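Local coordinates for protein lysine specific cysteine protease (Porphyromonas gingivalis, PDB 3M1H) that cleaves proteins after lysine as a secreted protease and may act in virulence, the chain here being its K3 cleaved adhesin domain, a calcium-binding beta jelly roll, at residues E4-D9 with D171-T176; A16-I21 with V69-S74; I56-P61 with E130-T135; L81-C86 with K144-P149. All coordinates share one frame; numbering follows the deposited sequence.

Contact 1. Residues E4-D9 with D171-T176. With CA (calcium ion), chain F; NA (sodium ion), chain G.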
loop_
_atom_site.group_PDB
_atom_site.type_symbol
_atom_site.label_atom_id
_atom_site.label_comp_id
_atom_site.label_asym_id
_atom_site.label_seq_id
_atom_site.Cartn_x
_atom_site.Cartn_y
_atom_site.Cartn_z
ATOM N N GLU A 4 4.122 -4.061 20.556
ATOM C CA GLU A 4 3.516 -3.618 19.310
ATOM C C GLU A 4 2.785 -2.337 19.590
ATOM O O GLU A 4 2.043 -2.229 20.563
ATOM C CB GLU A 4 2.532 -4.647 18.753
ATOM C CG GLU A 4 3.155 -5.949 18.351
ATOM C CD GLU A 4 2.185 -6.885 17.654
ATOM O OE1 GLU A 4 0.959 -6.609 17.618
ATOM O OE2 GLU A 4 2.688 -7.899 17.136
ATOM N N VAL A 5 3.010 -1.348 18.745
ATOM C CA VAL A 5 2.286 -0.088 18.829
ATOM C C VAL A 5 1.243 0.053 17.724
ATOM O O VAL A 5 0.360 0.894 17.840
ATOM C CB VAL A 5 3.245 1.130 18.790
ATOM C CG1 VAL A 5 4.239 1.041 19.968
ATOM C CG2 VAL A 5 3.965 1.227 17.448
ATOM N N LEU A 6 1.335 -0.777 16.678
ATOM C CA LEU A 6 0.348 -0.782 15.607
ATOM C C LEU A 6 0.247 -2.203 15.072
ATOM O O LEU A 6 1.238 -2.881 14.935
ATOM C CB LEU A 6 0.748 0.186 14.472
ATOM C CG LEU A 6 -0.317 0.646 13.476
ATOM C CD1 LEU A 6 -1.374 1.485 14.191
ATOM C CD2 LEU A 6 0.305 1.421 12.299
ATOM N N ASN A 7 -0.969 -2.655 14.792
ATOM C CA ASN A 7 -1.196 -3.977 14.224
ATOM C C ASN A 7 -2.526 -3.890 13.516
ATOM O O ASN A 7 -3.594 -3.945 14.134
ATOM C CB ASN A 7 -1.182 -5.082 15.280
ATOM C CG ASN A 7 -1.287 -6.469 14.658
ATOM O OD1 ASN A 7 -1.927 -6.648 13.627
ATOM N ND2 ASN A 7 -0.646 -7.450 15.280
ATOM N N GLU A 8 -2.454 -3.707 12.205
ATOM C CA GLU A 8 -3.637 -3.467 11.403
ATOM C C GLU A 8 -3.832 -4.534 10.324
ATOM O O GLU A 8 -2.983 -4.717 9.410
ATOM C CB GLU A 8 -3.559 -2.095 10.747
ATOM C CG GLU A 8 -4.835 -1.717 10.023
ATOM C CD GLU A 8 -6.063 -1.935 10.905
ATOM O OE1 GLU A 8 -6.061 -1.410 12.035
ATOM O OE2 GLU A 8 -6.994 -2.620 10.448
ATOM N N ASP A 9 -4.985 -5.196 10.403
ATOM C CA ASP A 9 -5.342 -6.285 9.497
ATOM C C ASP A 9 -6.343 -5.856 8.427
ATOM O O ASP A 9 -6.707 -6.658 7.583
ATOM C CB ASP A 9 -5.850 -7.540 10.259
ATOM C CG ASP A 9 -7.061 -7.266 11.133
ATOM O OD1 ASP A 9 -7.785 -6.267 10.908
ATOM O OD2 ASP A 9 -7.268 -8.113 12.059
ATOM N N ASP A 171 -1.317 -5.616 3.423
ATOM C CA ASP A 171 -2.072 -6.206 4.556
ATOM C C ASP A 171 -1.122 -6.401 5.728
ATOM O O ASP A 171 0.107 -6.375 5.604
ATOM C CB ASP A 171 -2.736 -7.505 4.102
ATOM C CG ASP A 171 -4.000 -7.912 4.941
ATOM O OD1 ASP A 171 -4.328 -7.208 5.890
ATOM O OD2 ASP A 171 -4.646 -8.928 4.541
ATOM N N ASP A 172 -1.718 -6.609 6.909
ATOM C CA ASP A 172 -0.987 -7.057 8.095
ATOM C C ASP A 172 0.231 -6.155 8.413
ATOM O O ASP A 172 1.376 -6.603 8.483
ATOM C CB ASP A 172 -0.635 -8.535 7.960
ATOM C CG ASP A 172 -1.847 -9.448 8.077
ATOM O OD1 ASP A 172 -2.828 -9.060 8.756
ATOM O OD2 ASP A 172 -1.802 -10.567 7.545
ATOM N N VAL A 173 -0.062 -4.876 8.606
ATOM C CA VAL A 173 0.937 -3.872 8.980
ATOM C C VAL A 173 1.155 -3.922 10.482
ATOM O O VAL A 173 0.229 -3.695 11.238
ATOM C CB VAL A 173 0.467 -2.479 8.570
ATOM C CG1 VAL A 173 1.475 -1.404 9.026
ATOM C CG2 VAL A 173 0.244 -2.387 7.051
ATOM N N VAL A 174 2.381 -4.199 10.905
ATOM C CA VAL A 174 2.734 -4.301 12.324
ATOM C C VAL A 174 3.956 -3.410 12.605
ATOM O O VAL A 174 4.923 -3.450 11.840
ATOM C CB VAL A 174 3.058 -5.741 12.740
ATOM C CG1 VAL A 174 3.329 -5.808 14.234
ATOM C CG2 VAL A 174 1.892 -6.707 12.381
ATOM N N ILE A 175 3.890 -2.596 13.658
ATOM C CA ILE A 175 5.005 -1.739 14.100
ATOM C C ILE A 175 5.254 -2.050 15.569
ATOM O O ILE A 175 4.332 -2.032 16.400
ATOM C CB ILE A 175 4.731 -0.238 13.896
ATOM C CG1 ILE A 175 4.496 0.057 12.404
ATOM C CG2 ILE A 175 5.915 0.593 14.489
ATOM C CD1 ILE A 175 4.203 1.494 12.079
ATOM N N THR A 176 6.509 -2.378 15.860
ATOM C CA THR A 176 6.942 -2.684 17.209
ATOM C C THR A 176 7.934 -1.616 17.630
ATOM O O THR A 176 8.673 -1.104 16.801
ATOM C CB THR A 176 7.624 -4.064 17.280
ATOM O OG1 THR A 176 8.837 -4.044 16.514
ATOM C CG2 THR A 176 6.710 -5.149 16.726
HETATM CA CA CA F . -6.409 -8.575 6.180
HETATM NA NA NA G . -5.617 -4.863 14.954
HETATM O O HOH W 1 -4.580 -6.674 13.523
HETATM O O HOH W 2 -7.080 -6.767 14.526
HETATM O O HOH W 3 -6.496 -4.391 13.066
HETATM O O HOH W 4 -5.276 -9.755 7.901
HETATM O O HOH W 5 -4.434 -6.326 16.488
#

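Contact 2. Residues A16-I21 with V69-S74. With NA (sodium ion), chain I.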
loop_
_atom_site.group_PDB
_atom_site.type_symbol
_atom_site.label_atom_id
_atom_site.label_comp_id
_atom_site.label_asym_id
_atom_site.label_seq_id
_atom_site.Cartn_x
_atom_site.Cartn_y
_atom_site.Cartn_z
ATOM N N ALA A 16 -10.530 4.892 10.619
ATOM C CA ALA A 16 -10.636 6.336 10.658
ATOM C C ALA A 16 -9.371 7.035 11.177
ATOM O O ALA A 16 -9.139 8.189 10.818
ATOM C CB ALA A 16 -11.810 6.725 11.553
ATOM N N SER A 17 -8.573 6.352 12.005
ATOM C CA SER A 17 -7.331 6.886 12.581
ATOM C C SER A 17 -6.172 7.010 11.537
ATOM O O SER A 17 -5.225 7.769 11.768
ATOM C CB SER A 17 -6.870 5.964 13.718
ATOM O OG SER A 17 -6.745 4.624 13.275
ATOM N N TRP A 18 -6.288 6.256 10.446
ATOM C CA TRP A 18 -5.345 6.352 9.348
ATOM C C TRP A 18 -5.784 7.480 8.397
ATOM O O TRP A 18 -6.900 8.013 8.511
ATOM C CB TRP A 18 -5.293 5.024 8.592
ATOM C CG TRP A 18 -4.614 3.879 9.310
ATOM C CD1 TRP A 18 -4.903 3.355 10.550
ATOM C CD2 TRP A 18 -3.539 3.083 8.798
ATOM N NE1 TRP A 18 -4.100 2.307 10.822
ATOM C CE2 TRP A 18 -3.234 2.112 9.780
ATOM C CE3 TRP A 18 -2.795 3.116 7.618
ATOM C CZ2 TRP A 18 -2.249 1.149 9.611
ATOM C CZ3 TRP A 18 -1.806 2.177 7.450
ATOM C CH2 TRP A 18 -1.530 1.195 8.443
ATOM N N LYS A 19 -4.948 7.805 7.403
ATOM C CA LYS A 19 -5.274 8.868 6.467
ATOM C C LYS A 19 -4.877 8.463 5.068
ATOM O O LYS A 19 -3.813 7.882 4.855
ATOM C CB LYS A 19 -4.502 10.129 6.856
ATOM C CG LYS A 19 -4.553 11.303 5.961
ATOM C CD LYS A 19 -3.504 12.291 6.545
ATOM C CE LYS A 19 -3.477 13.571 5.819
ATOM N NZ LYS A 19 -2.729 14.627 6.516
ATOM N N THR A 20 -5.749 8.756 4.116
ATOM C CA THR A 20 -5.426 8.637 2.701
ATOM C C THR A 20 -5.082 10.023 2.161
ATOM O O THR A 20 -5.690 11.025 2.524
ATOM C CB THR A 20 -6.585 7.992 1.878
ATOM O OG1 THR A 20 -7.800 8.752 2.011
ATOM C CG2 THR A 20 -6.857 6.501 2.274
ATOM N N ILE A 21 -4.107 10.048 1.253
ATOM C CA ILE A 21 -3.765 11.280 0.532
ATOM C C ILE A 21 -3.847 10.982 -0.971
ATOM O O ILE A 21 -3.144 10.102 -1.474
ATOM C CB ILE A 21 -2.368 11.814 0.877
ATOM C CG1 ILE A 21 -2.214 12.050 2.377
ATOM C CG2 ILE A 21 -2.160 13.140 0.139
ATOM C CD1 ILE A 21 -0.784 12.379 2.777
ATOM N N VAL A 69 -1.400 6.614 5.184
ATOM C CA VAL A 69 -0.611 7.092 6.322
ATOM C C VAL A 69 -1.171 6.511 7.629
ATOM O O VAL A 69 -2.382 6.479 7.842
ATOM C CB VAL A 69 -0.569 8.629 6.366
ATOM C CG1 VAL A 69 0.460 9.072 7.437
ATOM C CG2 VAL A 69 -0.216 9.223 4.968
ATOM N N THR A 70 -0.276 6.015 8.467
ATOM C CA THR A 70 -0.640 5.496 9.771
ATOM C C THR A 70 -1.165 6.602 10.676
ATOM O O THR A 70 -0.942 7.789 10.438
ATOM C CB THR A 70 0.592 4.867 10.480
ATOM O OG1 THR A 70 1.571 5.874 10.759
ATOM C CG2 THR A 70 1.217 3.763 9.636
ATOM N N PRO A 71 -1.810 6.212 11.782
ATOM C CA PRO A 71 -2.015 7.197 12.816
ATOM C C PRO A 71 -0.675 7.616 13.453
ATOM O O PRO A 71 0.362 7.027 13.144
ATOM C CB PRO A 71 -2.844 6.426 13.857
ATOM C CG PRO A 71 -3.140 5.089 13.294
ATOM C CD PRO A 71 -2.151 4.858 12.217
ATOM N N GLU A 72 -0.716 8.639 14.309
ATOM C CA GLU A 72 0.476 9.150 14.951
ATOM C C GLU A 72 1.049 8.086 15.874
ATOM O O GLU A 72 0.308 7.456 16.636
ATOM C CB GLU A 72 0.166 10.434 15.718
ATOM C CG GLU A 72 1.421 11.101 16.268
ATOM C CD GLU A 72 1.142 12.295 17.160
ATOM O OE1 GLU A 72 2.078 12.728 17.850
ATOM O OE2 GLU A 72 0.016 12.809 17.159
ATOM N N LEU A 73 2.366 7.895 15.779
ATOM C CA LEU A 73 3.118 6.855 16.461
ATOM C C LEU A 73 4.005 7.512 17.526
ATOM O O LEU A 73 4.410 8.678 17.374
ATOM C CB LEU A 73 3.979 6.104 15.458
ATOM C CG LEU A 73 3.307 5.454 14.236
ATOM C CD1 LEU A 73 4.334 5.001 13.194
ATOM C CD2 LEU A 73 2.415 4.302 14.649
ATOM N N SER A 74 4.310 6.765 18.592
ATOM C CA SER A 74 5.332 7.185 19.541
ATOM C C SER A 74 6.457 6.161 19.494
ATOM O O SER A 74 6.300 5.030 19.967
ATOM C CB SER A 74 4.753 7.300 20.956
ATOM O OG SER A 74 5.798 7.691 21.852
HETATM NA NA NA I . -8.819 9.356 8.571
HETATM O O HOH W 6 -9.330 7.253 7.442
HETATM O O HOH W 7 -7.286 10.555 9.737
HETATM O O HOH W 8 -11.061 9.164 8.402
HETATM O O HOH W 9 -8.148 11.324 7.552
#

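Contact 3. Residues I56-P61 with E130-T135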
loop_
_atom_site.group_PDB
_atom_site.type_symbol
_atom_site.label_atom_id
_atom_site.label_comp_id
_atom_site.label_asym_id
_atom_site.label_seq_id
_atom_site.Cartn_x
_atom_site.Cartn_y
_atom_site.Cartn_z
ATOM N N ILE A 56 -7.798 0.309 -13.703
ATOM C CA ILE A 56 -9.099 -0.060 -13.177
ATOM C C ILE A 56 -9.942 -0.657 -14.295
ATOM O O ILE A 56 -10.092 -0.018 -15.355
ATOM C CB ILE A 56 -9.845 1.165 -12.556
ATOM C CG1 ILE A 56 -9.008 1.749 -11.430
ATOM C CG2 ILE A 56 -11.182 0.761 -12.017
ATOM C CD1 ILE A 56 -9.542 3.012 -10.774
ATOM N N ASN A 57 -10.453 -1.860 -14.091
ATOM C CA ASN A 57 -11.315 -2.499 -15.103
ATOM C C ASN A 57 -12.514 -1.601 -15.415
ATOM O O ASN A 57 -13.044 -0.936 -14.537
ATOM C CB ASN A 57 -11.768 -3.893 -14.677
ATOM C CG ASN A 57 -10.669 -4.951 -14.839
ATOM O OD1 ASN A 57 -9.707 -4.779 -15.579
ATOM N ND2 ASN A 57 -10.838 -6.051 -14.130
ATOM N N PHE A 58 -12.888 -1.587 -16.697
ATOM C CA PHE A 58 -13.989 -0.773 -17.252
ATOM C C PHE A 58 -13.678 0.728 -17.247
ATOM O O PHE A 58 -14.583 1.524 -17.522
ATOM C CB PHE A 58 -15.331 -1.038 -16.554
ATOM C CG PHE A 58 -15.881 -2.448 -16.761
ATOM C CD1 PHE A 58 -16.764 -2.735 -17.808
ATOM C CD2 PHE A 58 -15.557 -3.466 -15.883
ATOM C CE1 PHE A 58 -17.283 -4.018 -17.975
ATOM C CE2 PHE A 58 -16.077 -4.763 -16.032
ATOM C CZ PHE A 58 -16.942 -5.043 -17.074
ATOM N N GLU A 59 -12.436 1.116 -16.939
ATOM C CA GLU A 59 -12.007 2.521 -16.946
ATOM C C GLU A 59 -10.729 2.723 -17.717
ATOM O O GLU A 59 -10.710 3.499 -18.675
ATOM C CB GLU A 59 -11.872 3.081 -15.530
ATOM C CG GLU A 59 -13.180 2.999 -14.768
ATOM C CD GLU A 59 -13.137 3.655 -13.397
ATOM O OE1 GLU A 59 -12.288 4.565 -13.217
ATOM O OE2 GLU A 59 -13.958 3.255 -12.517
ATOM N N GLY A 60 -9.661 2.035 -17.310
ATOM C CA GLY A 60 -8.395 2.088 -18.004
ATOM C C GLY A 60 -7.263 2.448 -17.076
ATOM O O GLY A 60 -7.450 2.413 -15.855
ATOM N N PRO A 61 -6.099 2.790 -17.635
ATOM C CA PRO A 61 -4.894 3.120 -16.910
ATOM C C PRO A 61 -5.121 4.350 -16.021
ATOM O O PRO A 61 -5.886 5.250 -16.376
ATOM C CB PRO A 61 -3.852 3.370 -18.006
ATOM C CG PRO A 61 -4.438 2.808 -19.234
ATOM C CD PRO A 61 -5.891 2.885 -19.097
ATOM N N GLU A 130 -4.501 -7.328 -22.245
ATOM C CA GLU A 130 -5.933 -7.547 -22.021
ATOM C C GLU A 130 -6.631 -6.326 -21.472
ATOM O O GLU A 130 -6.085 -5.637 -20.602
ATOM C CB GLU A 130 -6.131 -8.671 -21.016
ATOM C CG GLU A 130 -5.467 -9.975 -21.371
ATOM C CD GLU A 130 -5.265 -10.874 -20.169
ATOM O OE1 GLU A 130 -4.857 -10.383 -19.100
ATOM O OE2 GLU A 130 -5.505 -12.089 -20.307
ATOM N N ALA A 131 -7.846 -6.081 -21.948
ATOM C CA ALA A 131 -8.672 -4.989 -21.428
ATOM C C ALA A 131 -9.102 -5.248 -19.990
ATOM O O ALA A 131 -9.073 -4.304 -19.189
ATOM C CB ALA A 131 -9.915 -4.716 -22.306
ATOM N N ILE A 132 -9.515 -6.483 -19.693
ATOM C CA ILE A 132 -10.001 -6.893 -18.359
ATOM C C ILE A 132 -8.903 -7.718 -17.699
ATOM O O ILE A 132 -8.508 -8.780 -18.197
ATOM C CB ILE A 132 -11.290 -7.728 -18.445
ATOM C CG1 ILE A 132 -12.442 -6.881 -18.998
ATOM C CG2 ILE A 132 -11.672 -8.368 -17.077
ATOM C CD1 ILE A 132 -13.192 -6.081 -17.894
ATOM N N ARG A 133 -8.403 -7.200 -16.588
ATOM C CA ARG A 133 -7.302 -7.784 -15.873
ATOM C C ARG A 133 -7.779 -8.351 -14.541
ATOM O O ARG A 133 -8.960 -8.306 -14.211
ATOM C CB ARG A 133 -6.210 -6.751 -15.705
ATOM C CG ARG A 133 -5.785 -6.213 -17.048
ATOM C CD ARG A 133 -4.766 -5.140 -16.936
ATOM N NE ARG A 133 -4.527 -4.569 -18.271
ATOM C CZ ARG A 133 -3.684 -3.589 -18.557
ATOM N NH1 ARG A 133 -2.912 -3.004 -17.644
ATOM N NH2 ARG A 133 -3.594 -3.188 -19.818
ATOM N N GLY A 134 -6.859 -8.957 -13.810
ATOM C CA GLY A 134 -7.229 -9.606 -12.551
ATOM C C GLY A 134 -8.049 -10.879 -12.704
ATOM O O GLY A 134 -8.702 -11.309 -11.764
ATOM N N THR A 135 -7.978 -11.514 -13.870
ATOM C CA THR A 135 -8.814 -12.677 -14.190
ATOM C C THR A 135 -8.165 -14.016 -13.855
ATOM O O THR A 135 -8.794 -15.059 -14.038
ATOM C CB THR A 135 -9.182 -12.742 -15.691
ATOM O OG1 THR A 135 -7.987 -12.880 -16.475
ATOM C CG2 THR A 135 -9.951 -11.485 -16.119
HETATM O O HOH W 10 -11.260 -2.613 -18.946
#

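Contact 4. Residues L81-C86 with K144-P149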
loop_
_atom_site.group_PDB
_atom_site.type_symbol
_atom_site.label_atom_id
_atom_site.label_comp_id
_atom_site.label_asym_id
_atom_site.label_seq_id
_atom_site.Cartn_x
_atom_site.Cartn_y
_atom_site.Cartn_z
ATOM N N LEU A 81 8.963 -1.873 11.352
ATOM C CA LEU A 81 7.761 -2.075 10.559
ATOM C C LEU A 81 7.882 -3.385 9.821
ATOM O O LEU A 81 8.904 -3.632 9.149
ATOM C CB LEU A 81 7.602 -0.940 9.536
ATOM C CG LEU A 81 6.597 -1.101 8.399
ATOM C CD1 LEU A 81 5.178 -1.056 8.919
ATOM C CD2 LEU A 81 6.784 -0.022 7.300
ATOM N N THR A 82 6.825 -4.200 9.872
ATOM C CA THR A 82 6.634 -5.290 8.926
ATOM C C THR A 82 5.258 -5.192 8.310
ATOM O O THR A 82 4.319 -4.675 8.913
ATOM C CB THR A 82 6.786 -6.704 9.550
ATOM O OG1 THR A 82 5.796 -6.890 10.562
ATOM C CG2 THR A 82 8.147 -6.878 10.198
ATOM N N PHE A 83 5.177 -5.658 7.079
ATOM C CA PHE A 83 3.932 -5.641 6.325
ATOM C C PHE A 83 4.012 -6.648 5.206
ATOM O O PHE A 83 5.112 -7.111 4.845
ATOM C CB PHE A 83 3.598 -4.232 5.804
ATOM C CG PHE A 83 4.592 -3.672 4.799
ATOM C CD1 PHE A 83 4.428 -3.887 3.450
ATOM C CD2 PHE A 83 5.705 -2.972 5.236
ATOM C CE1 PHE A 83 5.345 -3.373 2.517
ATOM C CE2 PHE A 83 6.618 -2.434 4.290
ATOM C CZ PHE A 83 6.440 -2.658 2.966
ATOM N N TRP A 84 2.854 -6.954 4.631
ATOM C CA TRP A 84 2.768 -7.862 3.502
ATOM C C TRP A 84 2.239 -7.138 2.265
ATOM O O TRP A 84 1.321 -6.286 2.367
ATOM C CB TRP A 84 1.881 -9.043 3.838
ATOM C CG TRP A 84 2.401 -9.916 4.954
ATOM C CD1 TRP A 84 2.347 -9.673 6.294
ATOM C CD2 TRP A 84 3.025 -11.187 4.793
ATOM N NE1 TRP A 84 2.918 -10.735 6.986
ATOM C CE2 TRP A 84 3.323 -11.675 6.084
ATOM C CE3 TRP A 84 3.356 -11.959 3.683
ATOM C CZ2 TRP A 84 3.939 -12.910 6.274
ATOM C CZ3 TRP A 84 3.985 -13.177 3.879
ATOM C CH2 TRP A 84 4.262 -13.631 5.178
ATOM N N VAL A 85 2.809 -7.482 1.110
ATOM C CA VAL A 85 2.495 -6.813 -0.147
ATOM C C VAL A 85 2.351 -7.837 -1.246
ATOM O O VAL A 85 3.060 -8.856 -1.235
ATOM C CB VAL A 85 3.549 -5.751 -0.507
ATOM C CG1 VAL A 85 4.954 -6.353 -0.659
ATOM C CG2 VAL A 85 3.179 -4.999 -1.775
ATOM N N CYS A 86 1.413 -7.624 -2.172
ATOM C CA CYS A 86 1.401 -8.401 -3.394
ATOM C C CYS A 86 0.807 -7.606 -4.543
ATOM O O CYS A 86 0.097 -6.604 -4.332
ATOM C CB CYS A 86 0.624 -9.717 -3.215
ATOM S SG CYS A 86 -1.188 -9.624 -3.189
ATOM N N LYS A 144 7.732 -7.711 4.079
ATOM C CA LYS A 144 8.824 -6.737 4.055
ATOM C C LYS A 144 9.076 -6.216 5.452
ATOM O O LYS A 144 8.144 -6.153 6.284
ATOM C CB LYS A 144 8.485 -5.545 3.133
ATOM C CG LYS A 144 8.031 -5.899 1.729
ATOM C CD LYS A 144 9.202 -6.388 0.898
ATOM C CE LYS A 144 8.699 -7.043 -0.360
ATOM N NZ LYS A 144 9.846 -7.381 -1.272
ATOM N N THR A 145 10.333 -5.866 5.734
ATOM C CA THR A 145 10.758 -5.367 7.030
ATOM C C THR A 145 11.525 -4.078 6.834
ATOM O O THR A 145 12.448 -4.039 6.007
ATOM C CB THR A 145 11.621 -6.421 7.776
ATOM O OG1 THR A 145 10.848 -7.616 7.953
ATOM C CG2 THR A 145 12.079 -5.926 9.132
ATOM N N VAL A 146 11.100 -3.028 7.529
ATOM C CA VAL A 146 11.719 -1.699 7.415
ATOM C C VAL A 146 12.033 -1.160 8.807
ATOM O O VAL A 146 11.202 -1.157 9.694
ATOM C CB VAL A 146 10.760 -0.720 6.700
ATOM C CG1 VAL A 146 11.383 0.650 6.604
ATOM C CG2 VAL A 146 10.334 -1.245 5.335
ATOM N N GLN A 147 13.252 -0.705 9.033
ATOM C CA GLN A 147 13.595 -0.113 10.305
ATOM C C GLN A 147 13.207 1.361 10.357
ATOM O O GLN A 147 13.428 2.082 9.388
ATOM C CB GLN A 147 15.096 -0.288 10.588
ATOM C CG GLN A 147 15.571 -1.742 10.499
ATOM C CD GLN A 147 14.821 -2.701 11.447
ATOM O OE1 GLN A 147 14.343 -2.306 12.503
ATOM N NE2 GLN A 147 14.711 -3.979 11.036
ATOM N N LEU A 148 12.611 1.766 11.462
ATOM C CA LEU A 148 12.066 3.115 11.654
ATOM C C LEU A 148 12.931 3.906 12.643
ATOM O O LEU A 148 13.168 3.471 13.759
ATOM C CB LEU A 148 10.612 3.093 12.157
ATOM C CG LEU A 148 9.597 2.321 11.312
ATOM C CD1 LEU A 148 8.253 2.292 12.008
ATOM C CD2 LEU A 148 9.498 2.842 9.862
ATOM N N PRO A 149 13.394 5.101 12.239
ATOM C CA PRO A 149 14.265 5.841 13.147
ATOM C C PRO A 149 13.553 6.384 14.350
ATOM O O PRO A 149 12.346 6.599 14.339
ATOM C CB PRO A 149 14.796 6.995 12.276
ATOM C CG PRO A 149 13.828 7.143 11.238
ATOM C CD PRO A 149 13.251 5.779 10.947
#

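Contact 1. Residues E4-D9 with D171-T176
I175 O takes two backbone N-H groups from the N-terminal strand, V5 N at 2.8 Å and L6 N at 3.3 Å, which defines a classic beta bulge in this antiparallel pairing of the first and last strands of the jelly roll. Beyond the bulge the backbone bonding is regular: I175 N gives to L6 O, and E8 N to V173 O. At the far end D172 and V173 both face E8, a G1 bulge, and V173 N closes on E8 O.

Among the apolar groups, L6 and I175 lie side by side, CD2 of L6 3.9 Å from CD1 of I175, while V5 CG2 meets I175 CG2. On the other face the V174 methyls lie against polar side chains. CG1 touches E4 OE2 and CG2 the N7 amide, whose ND2 gives a nearly straight bond (170°) of 3.0 Å to E4 OE1, in the amide plane.

Two metals sit at the polar end. The sodium ion takes N7 O, four waters and one ligand from elsewhere; one water donates to N7 OD1, another to D9 OD2. Calcium joins the two segments directly, through D9 O and both carboxylate oxygens of D171; E11, S46, I48 and a water complete the site. That water donates to D172 OD1, and D172 OD2 is bonded to H44 ND1. D171 OD1, 2.5 Å from calcium, also accepts D172 N from above the carboxylate plane.

Contact 2. Residues A16-I21 with V69-S74
The edge of a jelly-roll sheet is formed here, where the strand containing K19 pairs antiparallel with the end of the strand containing V69, and W18 packs against the T70-P71 segment where the chain leaves the sheet. K19 and V69 are a hydrogen-bonded pair: K19 N gives to V69 O at 2.9 Å, and V69 N returns a bond of 2.7 Å to K19 O, nearly along the C=O axis. Past this pair the chain runs over one face of the indole. P71 CD stands over the five-membered ring of W18, 3.6 Å from the ring centroid. T70 CA stands over the six-membered ring of W18, 4.0 Å from that ring's centroid, so both CH-pi contacts fall on the same face. F10 meets W18 edge-to-face, and L6 and E8 also touch it, tying this segment to strand 4-8.

T70 OG1 donates to P71 O and accepts from V155 N. At the sheet edge I21 CD1 reaches V69 CG2, while K19 NZ leads away to N106 O and a salt bridge with D107. A sodium ion lies beside the loop, bound by four waters, by A16 O at 2.5 Å and by W18 O at 2.3 Å.

Contact 3. Residues I56-P61 with E130-T135
N57 OD1 accepts the backbone N-H of R133 at 2.9 Å in a nearly straight bond (176°), and the same carboxamide gives ND2 to R133 O, also at 2.9 Å. One side-chain amide thus occupies both the donor and the acceptor of a single residue's backbone, much as a neighbouring strand would. R133 O lies in the plane of the N57 amide, whereas ND2 stands above the carbonyl plane of R133.

Beside this pair, I132 CD1 lies over one face of the F58 ring, 3.7 Å from CE2, a CH-pi contact in which the two side chains are inclined to each other; I132 CG2 touches N57 ND2. A water bridges the two loops, accepting from F58 N at 3.0 Å and donating to A131 O.

The second loop is braced from within. E130 O, which lies in the guanidinium plane of R133, accepts R133 NE at 3.0 Å, and NH1 continues to D164 and F165 O, while Y55 makes a cation-pi contact with the group. In the first loop, I56 O receives both E59 N and G60 N, a classic bulge in the small hairpin 55-61. This surface contact therefore joins two loops mainly through directional polar bonds: turning the N57 carboxamide over would set like against like at both its bonds to R133.

Contact 4. Residues L81-C86 with K144-P149
L81 and V146 exchange backbone bonds in both directions, L81 N to V146 O at 2.9 Å and V146 N to L81 O at 2.8 Å, and F83 and K144 do the same next along this antiparallel pair of jelly-roll strands. K144 N gives to F83 O in a bond of 2.8 Å, straight to within 10°, and F83 N to K144 O at 3.1 Å. Between these two hydrogen-bonded pairs T82 and T145 form a non-hydrogen-bonded one; T145 CA-H points to L81 O, and T82 CA-H to K144 O. T82 turns its backbone bonding to the other side, to V174.

L81, F83 and V146 are buried on one face, which K144 shares while its end leads away. F83 CG sits between its backbone N and carbonyl carbon (chi1 64°), and the ring takes K144 CB over one face, 3.9 Å from the centroid, with V146 CG2 at its edge. K144 bends at chi2 (-73°), which sets CD; farther out CE passes V85 CG1 at 3.8 Å, and NZ goes on to a salt bridge with E118. L81 CD2 lies beside V146 CB, and L81 CB meets L148 CD1. On the other face T82 CG2 is 3.6 Å from T145 OG1.

Strand 79-87 stands between 142-148 and 167-177, while its inner face packs on strand 96-102 through Y97 and V99, and F157 meets F83 edge-to-face.

In the fold
Contacts 1 and 4 share one antiparallel sheet: 4-8 pairs with 167-177, which pairs with 79-87, which pairs with 142-148, and their centres lie about 10 Å apart. V174 N to T82 O and D171 N to W84 O probably bond these pairings together. Contact 2, at the edge of the other five-stranded sheet, is centred about 12 Å from the centre of contact 1 and packs on it through L6 and E8. Along the chain contact 1 encloses the other three, contacts 2 and 4 come in series, and contact 3 crosses both. The centre of contact 3 lies about 30 Å from the others' centres, across the domain. The first and last strands thus pair in one sheet, with calcium at the D9-D171 end.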